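Local coordinates for 2,3-dihydroxybenzoate-AMP ligase (Mycobacterium smegmatis, PDB 5KEI), which is a ligase of the ANL superfamily of AMP-binding enzymes, built from a large N-terminal domain and a small C-terminal domain, at residues Q228-N233 and P260-G265; V64-H69 and N104-A109; A486-P491 and K550-Q555; P480-A485 and A501-N506; P368-E373 and G444-Y449. All coordinates share one frame; numbering follows the deposited sequence.

The contacts fall into two groups and one outlier. Contacts 1 and 2, both in the large AMP-binding domain, have centres about 19 Å apart and meet directly, Leu261 CD1 packing on Phe108 CE2 at 3.9 Å. Contacts 3 and 4 lie in the small C-terminal domain, with centres about 16 Å apart. They share strand 482-492, and Ala486 N probably hydrogen-bonds to Val502 O, 2.8 Å away. Contact 5 stands alone, its centre about 25 Å from that of contact 1 and about 41 Å from that of contact 3. Contacts 2 and 3, with centres about 54 Å apart, lie on opposite sides of the chain's centre.

Contact 1. Residues Q228-N233 and P260-G265; sequences QDYVYN and PLACPG
Helix 227-240 meets the end of the short helix 258-262 mainly through the phenol of Tyr230, and every residue that touches is buried. The tight part is at the tip of this ring. Leu261 CD2 comes in at the ring edge, near its plane, 3.5 Å from Tyr230 OH, and the two side chains cross at about a right angle. With CG anti to its backbone N (chi1 -176°), Leu261 holds this branch against the phenol. The methyl of Ala262 approaches the same ring obliquely, CB lying 3.6 Å from Tyr230 CZ. The hydroxyl of Tyr230 is satisfied by a hydrogen bond to Asn258 OD1, which ties the ring tip to the start of the short helix.

One turn further along, Asn233 makes a second, polar approach: its CG anti to the backbone N, it extends its amide toward the carbonyl of Ala262 and the thiol of Cys263. The loose side lies at Pro264, which follows a cis peptide bond and whose CB points away from the long helix, and at the partly exposed Val231, whose CB points away from 260-265. Tyr230 also packs on Leu209 and Leu211 of strand 207-212, while Asn233 and Cys263 both touch Leu360 of strand 360-362. The contact thus lies between the two large sheets, a helix layer typical of the layered alpha/beta core of ANL N-terminal domains.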
# COMPACT_ATOMS: atom_id res chain seq x y z
N GLN A 228 -8.73 -8.79 10.37
CA GLN A 228 -7.84 -9.75 11.00
C GLN A 228 -6.38 -9.39 10.75
O GLN A 228 -5.56 -9.36 11.69
CB GLN A 228 -8.12 -11.17 10.49
CG GLN A 228 -9.49 -11.80 10.90
CD GLN A 228 -9.51 -12.35 12.34
OE1 GLN A 228 -8.80 -11.86 13.20
NE2 GLN A 228 -10.32 -13.39 12.58
N ASP A 229 -6.03 -9.12 9.49
CA ASP A 229 -4.62 -9.07 9.17
C ASP A 229 -4.06 -7.69 9.43
O ASP A 229 -2.87 -7.55 9.73
CB ASP A 229 -4.30 -9.52 7.73
CG ASP A 229 -4.76 -8.54 6.67
OD1 ASP A 229 -5.90 -8.63 6.21
OD2 ASP A 229 -3.98 -7.62 6.36
N TYR A 230 -4.91 -6.67 9.38
CA TYR A 230 -4.44 -5.30 9.55
C TYR A 230 -4.23 -4.99 11.05
O TYR A 230 -3.28 -4.31 11.42
CB TYR A 230 -5.40 -4.29 8.87
CG TYR A 230 -4.61 -3.10 8.36
CD1 TYR A 230 -3.57 -3.33 7.46
CD2 TYR A 230 -4.93 -1.77 8.65
CE1 TYR A 230 -2.81 -2.34 6.93
CE2 TYR A 230 -4.15 -0.72 8.08
CZ TYR A 230 -3.09 -1.03 7.22
OH TYR A 230 -2.28 -0.10 6.62
N VAL A 231 -5.09 -5.54 11.90
CA VAL A 231 -4.88 -5.40 13.34
C VAL A 231 -3.62 -6.16 13.73
O VAL A 231 -2.76 -5.64 14.45
CB VAL A 231 -6.08 -5.91 14.14
CG1 VAL A 231 -5.77 -5.92 15.66
CG2 VAL A 231 -7.30 -5.04 13.83
N TYR A 232 -3.48 -7.38 13.21
CA TYR A 232 -2.23 -8.11 13.41
C TYR A 232 -0.98 -7.36 12.88
O TYR A 232 0.05 -7.35 13.54
CB TYR A 232 -2.30 -9.50 12.76
CG TYR A 232 -0.99 -10.29 12.82
CD1 TYR A 232 -0.32 -10.51 14.03
CD2 TYR A 232 -0.38 -10.76 11.66
CE1 TYR A 232 0.90 -11.21 14.08
CE2 TYR A 232 0.82 -11.45 11.70
CZ TYR A 232 1.47 -11.67 12.91
OH TYR A 232 2.67 -12.36 12.94
N ASN A 233 -1.10 -6.68 11.74
CA ASN A 233 0.03 -6.06 11.05
C ASN A 233 0.58 -4.94 12.02
O ASN A 233 1.77 -4.80 12.31
CB ASN A 233 -0.41 -5.44 9.72
CG ASN A 233 0.73 -4.78 9.01
OD1 ASN A 233 0.96 -3.63 9.19
ND2 ASN A 233 1.35 -5.49 8.08
N PRO A 260 3.39 4.63 7.40
CA PRO A 260 3.07 5.31 8.67
C PRO A 260 1.67 5.03 9.21
O PRO A 260 1.30 5.57 10.26
CB PRO A 260 3.19 6.79 8.32
CG PRO A 260 2.78 6.84 6.85
CD PRO A 260 3.29 5.55 6.24
N LEU A 261 0.88 4.23 8.49
CA LEU A 261 -0.44 3.90 8.98
C LEU A 261 -0.42 2.69 9.95
O LEU A 261 -1.11 2.68 10.96
CB LEU A 261 -1.38 3.63 7.80
CG LEU A 261 -2.84 3.37 8.14
CD1 LEU A 261 -3.40 4.53 8.96
CD2 LEU A 261 -3.62 3.15 6.85
N ALA A 262 0.38 1.67 9.64
CA ALA A 262 0.35 0.45 10.44
C ALA A 262 1.66 -0.31 10.58
O ALA A 262 1.66 -1.44 11.03
CB ALA A 262 -0.70 -0.49 9.85
N CYS A 263 2.79 0.31 10.25
CA CYS A 263 4.05 -0.44 10.26
C CYS A 263 5.18 0.12 11.13
O CYS A 263 6.29 0.30 10.62
CB CYS A 263 4.56 -0.55 8.82
SG CYS A 263 3.36 -1.35 7.69
N PRO A 264 4.95 0.36 12.44
CA PRO A 264 3.71 0.23 13.23
C PRO A 264 2.78 1.42 13.06
O PRO A 264 1.58 1.26 13.22
CB PRO A 264 4.22 0.14 14.68
CG PRO A 264 5.46 0.96 14.68
CD PRO A 264 6.09 0.73 13.30
N GLY A 265 3.32 2.61 12.78
CA GLY A 265 2.50 3.76 12.45
C GLY A 265 1.51 4.18 13.52
O GLY A 265 1.65 3.82 14.69

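Contact 2. Residues V64-H69 and N104-A109; sequences VIDADH and NTAEFA
An Asx turn closes the hairpin between strands 62-65 and 70-72, and its aspartate also grips the start of helix 107-117. Asp66 OD1 accepts two backbone N-H groups of its own loop: His69 N at 2.7 Å, nearly along the C-O axis, and Asp68 N at 3.1 Å, from above the carboxylate plane. The other oxygen faces across the contact. Ala106 N donates to the anti lone pair of Asp66 OD2 at 2.7 Å, in a nearly straight bond of 162°. Thr105 OG1 adds a weak bond to the same oxygen.

That hydroxyl also accepts from Glu107 N at 3.0 Å, a capping bond ahead of the helix; Asp66 and Thr105 thus hold two successive N-H groups, those of Ala106 and Glu107, at the start of the helix. The nearby helix N-terminus would be expected to favour a charged carboxylate. Beside this polar centre the contact turns apolar. Val64 straddles the first turn, its CG2 4.0 Å from Ala106 CB and its CG1 3.9 Å from Ala109 CB. Val64 belongs to the nine-stranded sheet, whereas the helix follows strand 97-101 of the seven-stranded one. Glu107 turns to other partners, forming a salt bridge with Arg191 and a hydrogen bond with Trp186.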
# COMPACT_ATOMS: atom_id res chain seq x y z
N VAL A 64 -3.67 11.59 19.74
CA VAL A 64 -3.22 12.20 18.50
C VAL A 64 -2.92 13.69 18.73
O VAL A 64 -3.56 14.33 19.55
CB VAL A 64 -4.26 12.03 17.39
CG1 VAL A 64 -4.38 10.55 16.98
CG2 VAL A 64 -5.62 12.55 17.86
N ILE A 65 -1.90 14.21 18.03
CA ILE A 65 -1.54 15.63 18.13
C ILE A 65 -1.28 16.21 16.75
O ILE A 65 -0.73 15.52 15.90
CB ILE A 65 -0.27 15.87 19.00
CG1 ILE A 65 -0.32 15.12 20.32
CG2 ILE A 65 -0.07 17.35 19.26
CD1 ILE A 65 0.79 15.52 21.28
N ASP A 66 -1.70 17.45 16.51
CA ASP A 66 -1.22 18.21 15.35
C ASP A 66 -0.98 19.64 15.81
O ASP A 66 -1.09 19.93 17.00
CB ASP A 66 -2.17 18.14 14.13
CG ASP A 66 -3.58 18.67 14.41
OD1 ASP A 66 -3.74 19.62 15.20
OD2 ASP A 66 -4.54 18.14 13.81
N ALA A 67 -0.66 20.51 14.86
CA ALA A 67 -0.25 21.88 15.14
C ALA A 67 -1.22 22.63 16.04
O ALA A 67 -0.81 23.36 16.95
CB ALA A 67 -0.08 22.64 13.83
N ASP A 68 -2.52 22.45 15.81
CA ASP A 68 -3.51 23.24 16.51
C ASP A 68 -4.40 22.46 17.48
O ASP A 68 -5.02 23.06 18.36
CB ASP A 68 -4.38 23.98 15.48
CG ASP A 68 -3.55 24.90 14.60
OD1 ASP A 68 -2.50 25.38 15.07
OD2 ASP A 68 -3.96 25.13 13.44
N HIS A 69 -4.45 21.14 17.35
CA HIS A 69 -5.30 20.31 18.19
C HIS A 69 -4.56 19.17 18.85
O HIS A 69 -3.47 18.80 18.44
CB HIS A 69 -6.45 19.72 17.37
CG HIS A 69 -7.16 20.73 16.54
ND1 HIS A 69 -8.11 21.59 17.05
CD2 HIS A 69 -7.06 21.03 15.22
CE1 HIS A 69 -8.57 22.37 16.09
NE2 HIS A 69 -7.95 22.05 14.97
N ASN A 104 -2.01 15.40 6.68
CA ASN A 104 -1.60 14.93 8.01
C ASN A 104 -2.08 15.82 9.14
O ASN A 104 -1.40 16.74 9.58
CB ASN A 104 -0.08 14.80 8.09
CG ASN A 104 0.42 13.57 7.39
OD1 ASN A 104 -0.32 12.91 6.63
ND2 ASN A 104 1.68 13.22 7.65
N THR A 105 -3.27 15.49 9.62
CA THR A 105 -4.04 16.23 10.61
C THR A 105 -4.53 15.23 11.64
O THR A 105 -4.69 14.05 11.32
CB THR A 105 -5.26 16.98 9.92
OG1 THR A 105 -6.19 17.41 10.91
CG2 THR A 105 -6.03 16.06 8.91
N ALA A 106 -4.78 15.66 12.88
CA ALA A 106 -5.43 14.78 13.85
C ALA A 106 -6.74 14.28 13.28
O ALA A 106 -7.16 13.16 13.54
CB ALA A 106 -5.67 15.49 15.17
N GLU A 107 -7.38 15.12 12.46
CA GLU A 107 -8.66 14.79 11.85
C GLU A 107 -8.60 13.53 10.97
O GLU A 107 -9.63 12.90 10.69
CB GLU A 107 -9.16 15.99 11.04
CG GLU A 107 -10.65 16.00 10.77
CD GLU A 107 -11.49 16.00 12.05
OE1 GLU A 107 -11.02 16.50 13.09
OE2 GLU A 107 -12.64 15.50 12.00
N PHE A 108 -7.39 13.15 10.55
CA PHE A 108 -7.22 11.94 9.75
C PHE A 108 -7.68 10.73 10.56
O PHE A 108 -8.34 9.82 10.04
CB PHE A 108 -5.76 11.79 9.27
CG PHE A 108 -5.46 10.45 8.62
CD1 PHE A 108 -5.64 10.27 7.26
CD2 PHE A 108 -5.00 9.38 9.38
CE1 PHE A 108 -5.37 9.05 6.67
CE2 PHE A 108 -4.74 8.16 8.79
CZ PHE A 108 -4.91 7.99 7.44
N ALA A 109 -7.33 10.73 11.85
CA ALA A 109 -7.76 9.69 12.78
C ALA A 109 -9.27 9.72 13.02
O ALA A 109 -9.89 8.68 13.15
CB ALA A 109 -7.00 9.80 14.14

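Contact 3. Residues A486-P491 and K550-Q555; sequences AAVALP and KAIVRQ
Apolar contacts carry this meeting of strand 482-492 with the C-terminal helix 549-553, and no hydrogen bond crosses it. Val488 stands at the centre, with its two methyls divided between two successive helix residues. CG1, anti to the backbone N (chi1 -169°), presses on Val553 CG2 at 3.4 Å, the tightest approach. CG2, anti to the carbonyl carbon, meets Ile552 CG2 at 3.9 Å. Both pairs of side chains cross obliquely, and the branched ends touch methyl to methyl.

Ile552 spans two strand residues. Its gamma methyl lies by Val488, while the extended arm, with chi2 at -176°, carries CD1 to within 4.0 Å of Ala486 CB. At the other end Leu490 makes a looser contact, its CD2 4.4 Å from Val553 CG2. Val553 CG2 is thus bordered by two strand side chains, and it meets the strand backbone as well.

The backbone part consists of a carbonyl facing a methyl: Ala489 O lies 3.6 Å from Val553 CG2. The helix ends here, and Arg554 is the first residue to leave helical geometry.

Around the contact, Val488 and Ile552 both pack on Val502 of the neighbouring strand 498-505, and Pro540 and Ile547 add loop contacts to Ile552. Ala487 points away from Ile552 and touches Ala469 and Leu472 of helix 469-477 and Ile460 of strand 459-462. The helix and these elements accordingly lie against opposite faces of strand 482-492 in the small C-terminal domain.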
# COMPACT_ATOMS: atom_id res chain seq x y z
N ALA A 486 1.44 -9.97 -23.50
CA ALA A 486 2.87 -10.28 -23.39
C ALA A 486 3.67 -9.63 -24.53
O ALA A 486 3.45 -9.90 -25.70
CB ALA A 486 3.09 -11.78 -23.38
N ALA A 487 4.59 -8.73 -24.16
CA ALA A 487 5.49 -8.12 -25.13
C ALA A 487 6.72 -9.00 -25.23
O ALA A 487 7.41 -9.23 -24.24
CB ALA A 487 5.86 -6.68 -24.73
N VAL A 488 6.97 -9.51 -26.42
CA VAL A 488 8.01 -10.50 -26.61
C VAL A 488 9.03 -9.99 -27.64
O VAL A 488 8.68 -9.22 -28.55
CB VAL A 488 7.40 -11.85 -27.03
CG1 VAL A 488 8.42 -12.93 -26.97
CG2 VAL A 488 6.23 -12.22 -26.11
N ALA A 489 10.28 -10.40 -27.48
CA ALA A 489 11.36 -10.03 -28.39
C ALA A 489 11.56 -11.10 -29.45
O ALA A 489 11.72 -12.28 -29.14
CB ALA A 489 12.66 -9.81 -27.61
N LEU A 490 11.53 -10.67 -30.71
CA LEU A 490 11.86 -11.55 -31.83
C LEU A 490 13.06 -11.00 -32.58
O LEU A 490 13.16 -9.79 -32.78
CB LEU A 490 10.67 -11.66 -32.77
CG LEU A 490 9.45 -12.29 -32.11
CD1 LEU A 490 8.26 -12.09 -33.01
CD2 LEU A 490 9.68 -13.76 -31.82
N PRO A 491 14.01 -11.89 -32.94
CA PRO A 491 15.15 -11.53 -33.80
C PRO A 491 14.67 -10.90 -35.08
O PRO A 491 13.79 -11.43 -35.75
CB PRO A 491 15.81 -12.88 -34.06
CG PRO A 491 15.59 -13.61 -32.79
CD PRO A 491 14.18 -13.24 -32.37
N LYS A 550 9.86 -17.30 -23.20
CA LYS A 550 10.79 -18.09 -23.98
C LYS A 550 10.00 -19.14 -24.76
O LYS A 550 10.37 -19.52 -25.86
CB LYS A 550 11.83 -18.75 -23.08
CG LYS A 550 12.17 -17.93 -21.85
CD LYS A 550 13.47 -18.38 -21.17
CE LYS A 550 14.70 -17.75 -21.81
NZ LYS A 550 14.78 -16.27 -21.60
N ALA A 551 8.88 -19.57 -24.18
CA ALA A 551 8.01 -20.53 -24.83
C ALA A 551 7.21 -19.87 -25.95
O ALA A 551 7.06 -20.44 -27.03
CB ALA A 551 7.07 -21.16 -23.82
N ILE A 552 6.71 -18.66 -25.68
CA ILE A 552 5.97 -17.89 -26.67
C ILE A 552 6.86 -17.59 -27.89
O ILE A 552 6.37 -17.57 -29.02
CB ILE A 552 5.43 -16.56 -26.07
CG1 ILE A 552 4.43 -16.85 -24.94
CG2 ILE A 552 4.76 -15.71 -27.14
CD1 ILE A 552 3.79 -15.60 -24.37
N VAL A 553 8.15 -17.39 -27.66
CA VAL A 553 9.10 -17.22 -28.76
C VAL A 553 9.17 -18.48 -29.63
O VAL A 553 8.88 -18.42 -30.83
CB VAL A 553 10.51 -16.88 -28.26
CG1 VAL A 553 11.54 -17.13 -29.35
CG2 VAL A 553 10.58 -15.44 -27.80
N ARG A 554 9.51 -19.63 -29.02
CA ARG A 554 9.51 -20.91 -29.74
C ARG A 554 8.11 -21.33 -30.20
O ARG A 554 7.71 -22.48 -30.05
CB ARG A 554 10.12 -22.03 -28.89
CG ARG A 554 11.44 -21.71 -28.20
CD ARG A 554 11.71 -22.68 -27.04
NE ARG A 554 11.02 -23.96 -27.19
CZ ARG A 554 10.18 -24.48 -26.29
NH1 ARG A 554 9.92 -23.82 -25.16
NH2 ARG A 554 9.58 -25.65 -26.51
N GLN A 555 7.36 -20.36 -30.73
CA GLN A 555 6.15 -20.58 -31.50
C GLN A 555 6.10 -19.42 -32.49
O GLN A 555 7.11 -19.05 -33.09
CB GLN A 555 4.88 -20.59 -30.63
CG GLN A 555 4.97 -21.37 -29.33
CD GLN A 555 3.77 -21.17 -28.43
OE1 GLN A 555 2.73 -20.67 -28.86
NE2 GLN A 555 3.90 -21.56 -27.16

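Contact 4. Residues P480-A485 and A501-N506; sequences PSVWAA and AVVVFN
A classic beta bulge marks this antiparallel pairing in the hairpin of strands 482-492 and 498-505: Trp483 and Ala484 together face Val504. Both bulge N-H groups are directed at one oxygen. Trp483 N donates to Val504 O at 2.8 Å, nearly along the C=O axis, and Ala484 N adds a weak bond of 3.3 Å to Val504 O. In return Val504 N donates to Ala484 O at 2.9 Å, from above the carbonyl plane. Toward the strand end, Asn506 N reaches Ser481 O at 2.6 Å. The side chain of Asn506 extends the pairing, ND2 donating to Pro480 O at 3.3 Å within the carbonyl plane.

Val482, Ala485, Val503 and Phe505 share one face of the sheet. There Val503 CG1 meets Val482 CG1 at 3.7 Å and also sits over the centre of the Phe505 ring, while Leu533 and Pro535 of strand 532-535 pack against the Phe505 side chain. On the face of Ala484 and Val504, the indole of Trp483 takes Asn506 ND2 at its edge, 3.6 Å from CE3, with ring and amide planes 65° apart. Helix 419-425 holds Trp483 from outside: Glu419 and Ala420 touch its side chain, and Trp483 NE1 hydrogen-bonds to Glu423 OE1.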
# COMPACT_ATOMS: atom_id res chain seq x y z
N PRO A 480 -9.70 -2.04 -22.64
CA PRO A 480 -10.82 -2.91 -22.23
C PRO A 480 -10.90 -4.21 -23.04
O PRO A 480 -11.52 -5.18 -22.59
CB PRO A 480 -12.06 -2.04 -22.48
CG PRO A 480 -11.61 -1.03 -23.49
CD PRO A 480 -10.18 -0.75 -23.15
N SER A 481 -10.28 -4.24 -24.21
CA SER A 481 -10.29 -5.44 -25.03
C SER A 481 -9.12 -6.36 -24.73
O SER A 481 -9.16 -7.54 -25.06
CB SER A 481 -10.31 -5.08 -26.52
OG SER A 481 -11.54 -4.47 -26.89
N VAL A 482 -8.07 -5.82 -24.11
CA VAL A 482 -6.92 -6.64 -23.74
C VAL A 482 -7.07 -7.21 -22.32
O VAL A 482 -6.99 -6.48 -21.31
CB VAL A 482 -5.61 -5.83 -23.81
CG1 VAL A 482 -4.42 -6.74 -23.51
CG2 VAL A 482 -5.46 -5.18 -25.18
N TRP A 483 -7.30 -8.52 -22.26
CA TRP A 483 -7.39 -9.21 -20.99
C TRP A 483 -6.00 -9.45 -20.40
O TRP A 483 -5.71 -8.93 -19.34
CB TRP A 483 -8.11 -10.55 -21.14
CG TRP A 483 -8.28 -11.25 -19.82
CD1 TRP A 483 -7.56 -12.32 -19.36
CD2 TRP A 483 -9.20 -10.91 -18.78
NE1 TRP A 483 -7.99 -12.67 -18.10
CE2 TRP A 483 -9.01 -11.82 -17.72
CE3 TRP A 483 -10.19 -9.93 -18.64
CZ2 TRP A 483 -9.76 -11.78 -16.54
CZ3 TRP A 483 -10.94 -9.89 -17.48
CH2 TRP A 483 -10.71 -10.81 -16.44
N ALA A 484 -5.19 -10.24 -21.10
CA ALA A 484 -3.78 -10.48 -20.75
C ALA A 484 -2.89 -10.03 -21.92
O ALA A 484 -3.34 -9.99 -23.06
CB ALA A 484 -3.55 -11.95 -20.44
N ALA A 485 -1.63 -9.68 -21.64
CA ALA A 485 -0.72 -9.22 -22.70
C ALA A 485 0.70 -9.67 -22.44
O ALA A 485 1.13 -9.75 -21.29
CB ALA A 485 -0.77 -7.71 -22.83
N ALA A 501 3.49 -8.23 -29.67
CA ALA A 501 2.45 -8.21 -28.64
C ALA A 501 1.53 -9.41 -28.81
O ALA A 501 0.68 -9.45 -29.70
CB ALA A 501 1.65 -6.91 -28.67
N VAL A 502 1.74 -10.39 -27.95
CA VAL A 502 0.88 -11.54 -27.86
C VAL A 502 -0.23 -11.25 -26.84
O VAL A 502 0.03 -11.09 -25.65
CB VAL A 502 1.68 -12.80 -27.46
CG1 VAL A 502 0.81 -14.03 -27.62
CG2 VAL A 502 2.91 -12.91 -28.32
N VAL A 503 -1.46 -11.19 -27.31
CA VAL A 503 -2.57 -10.69 -26.52
C VAL A 503 -3.71 -11.71 -26.37
O VAL A 503 -4.07 -12.39 -27.34
CB VAL A 503 -3.12 -9.39 -27.15
CG1 VAL A 503 -4.45 -8.96 -26.50
CG2 VAL A 503 -2.08 -8.29 -27.07
N VAL A 504 -4.27 -11.82 -25.17
CA VAL A 504 -5.55 -12.50 -24.98
C VAL A 504 -6.67 -11.47 -24.96
O VAL A 504 -6.75 -10.66 -24.03
CB VAL A 504 -5.59 -13.32 -23.69
CG1 VAL A 504 -6.99 -13.92 -23.47
CG2 VAL A 504 -4.52 -14.39 -23.72
N PHE A 505 -7.54 -11.50 -25.97
CA PHE A 505 -8.59 -10.51 -26.09
C PHE A 505 -9.81 -10.83 -25.26
O PHE A 505 -10.11 -12.00 -24.98
CB PHE A 505 -9.04 -10.35 -27.54
CG PHE A 505 -8.09 -9.57 -28.39
CD1 PHE A 505 -7.94 -8.21 -28.22
CD2 PHE A 505 -7.36 -10.21 -29.39
CE1 PHE A 505 -7.07 -7.49 -29.02
CE2 PHE A 505 -6.49 -9.50 -30.19
CZ PHE A 505 -6.34 -8.13 -30.00
N ASN A 506 -10.52 -9.78 -24.88
CA ASN A 506 -11.75 -9.92 -24.11
C ASN A 506 -12.96 -10.21 -24.99
O ASN A 506 -13.46 -11.34 -25.04
CB ASN A 506 -12.00 -8.66 -23.31
CG ASN A 506 -12.37 -8.95 -21.90
OD1 ASN A 506 -12.90 -10.02 -21.59
ND2 ASN A 506 -12.09 -8.01 -21.02

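Contact 5. Residues P368-E373 and G444-Y449; sequences PPEVLE and GPLAGY
The loop 444-449 makes two overlapping turns, type I from Gly444 to Ala447 and type II from Leu446 to Tyr449, and faces the first turn of helix 369-374, whose N-cap position is Pro368. Both Val371 N and Leu372 N donate to Pro368 O, fixing the start of the helix and with it the position of Val371.

Val371 is the centre of the contact and sends its two methyls to different partners. CG1, anti to the backbone N (chi1 169°), lies over one face of the Tyr449 ring in a CH-pi contact, 3.8 Å from the ring centroid and 14° off the normal. CG2 turns to the first bend of the loop, 3.8 Å from Pro445 O and 4.0 Å from Leu446 CD2, Val371 and Leu446 sliding past each other in opposite directions. The extended side chain of Leu446 continues past the valine to the helix backbone, bringing CD2 to 3.5 Å from Glu370 O. The bent chain of Glu370 crosses Leu446 obliquely, CG lying 4.2 Å from Leu446 CD2.

Within the loop, Leu446 O sits in plane at the edge of the Tyr449 ring. At the tip of the ring, Tyr449 OH makes weak hydrogen bonds to Asp367 and Arg378, while Leu446 also packs on Phe441. The loop joins strands 432-440 and 450-455, and so the contact docks a hairpin of the four-stranded antiparallel sheet on a helix beside the nine-stranded sheet, as befits the smaller beta subdomain of an ANL N-terminal domain.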
# COMPACT_ATOMS: atom_id res chain seq x y z
N PRO A 368 22.88 -5.85 15.53
CA PRO A 368 24.23 -5.30 15.31
C PRO A 368 24.29 -4.26 14.20
O PRO A 368 23.56 -4.38 13.22
CB PRO A 368 25.06 -6.54 14.95
CG PRO A 368 24.11 -7.63 14.73
CD PRO A 368 22.91 -7.32 15.55
N PRO A 369 25.16 -3.26 14.34
CA PRO A 369 25.28 -2.16 13.38
C PRO A 369 25.46 -2.62 11.92
O PRO A 369 24.94 -1.96 11.02
CB PRO A 369 26.53 -1.40 13.88
CG PRO A 369 26.54 -1.67 15.37
CD PRO A 369 26.08 -3.10 15.49
N GLU A 370 26.17 -3.72 11.69
CA GLU A 370 26.37 -4.20 10.33
C GLU A 370 25.06 -4.69 9.73
O GLU A 370 24.87 -4.63 8.51
CB GLU A 370 27.44 -5.31 10.26
CG GLU A 370 27.22 -6.50 11.19
CD GLU A 370 27.81 -6.32 12.60
OE1 GLU A 370 28.22 -5.18 12.95
OE2 GLU A 370 27.87 -7.33 13.35
N VAL A 371 24.15 -5.15 10.59
CA VAL A 371 22.84 -5.59 10.14
C VAL A 371 21.92 -4.40 9.86
O VAL A 371 21.17 -4.40 8.88
CB VAL A 371 22.21 -6.55 11.16
CG1 VAL A 371 20.73 -6.81 10.84
CG2 VAL A 371 22.98 -7.85 11.16
N LEU A 372 22.00 -3.37 10.71
CA LEU A 372 21.23 -2.14 10.52
C LEU A 372 21.64 -1.41 9.24
O LEU A 372 20.82 -0.75 8.60
CB LEU A 372 21.41 -1.20 11.71
CG LEU A 372 21.05 -1.70 13.10
CD1 LEU A 372 21.25 -0.60 14.15
CD2 LEU A 372 19.62 -2.22 13.14
N GLU A 373 22.90 -1.52 8.86
CA GLU A 373 23.45 -0.69 7.80
C GLU A 373 23.54 -1.43 6.46
O GLU A 373 23.58 -0.80 5.42
CB GLU A 373 24.82 -0.13 8.21
CG GLU A 373 24.73 0.93 9.32
CD GLU A 373 26.06 1.60 9.69
OE1 GLU A 373 27.11 1.29 9.08
OE2 GLU A 373 26.05 2.46 10.61
N GLY A 444 27.64 -15.88 7.11
CA GLY A 444 28.19 -14.64 7.62
C GLY A 444 27.36 -14.03 8.73
O GLY A 444 26.40 -14.64 9.22
N PRO A 445 27.72 -12.79 9.14
CA PRO A 445 27.00 -12.06 10.20
C PRO A 445 25.66 -11.49 9.74
O PRO A 445 24.84 -11.11 10.58
CB PRO A 445 27.98 -10.94 10.57
CG PRO A 445 28.79 -10.72 9.33
CD PRO A 445 28.91 -12.07 8.66
N LEU A 446 25.44 -11.45 8.42
CA LEU A 446 24.18 -10.97 7.85
C LEU A 446 23.25 -12.13 7.50
O LEU A 446 22.25 -11.94 6.82
CB LEU A 446 24.42 -10.11 6.60
CG LEU A 446 25.46 -8.99 6.69
CD1 LEU A 446 25.51 -8.21 5.39
CD2 LEU A 446 25.19 -8.06 7.88
N ALA A 447 23.59 -13.32 7.98
CA ALA A 447 22.81 -14.52 7.69
C ALA A 447 21.37 -14.39 8.18
O ALA A 447 21.12 -13.96 9.30
CB ALA A 447 23.47 -15.73 8.32
N GLY A 448 20.42 -14.80 7.34
CA GLY A 448 19.01 -14.74 7.70
C GLY A 448 18.33 -13.48 7.18
O GLY A 448 17.10 -13.40 7.10
N TYR A 449 19.14 -12.49 6.81
CA TYR A 449 18.60 -11.20 6.41
C TYR A 449 18.54 -11.04 4.89
O TYR A 449 19.24 -11.72 4.14
CB TYR A 449 19.41 -10.08 7.07
CG TYR A 449 19.08 -9.96 8.54
CD1 TYR A 449 18.12 -9.05 8.98
CD2 TYR A 449 19.69 -10.79 9.49
CE1 TYR A 449 17.78 -8.95 10.33
CE2 TYR A 449 19.35 -10.71 10.84
CZ TYR A 449 18.39 -9.79 11.26
OH TYR A 449 18.04 -9.69 12.61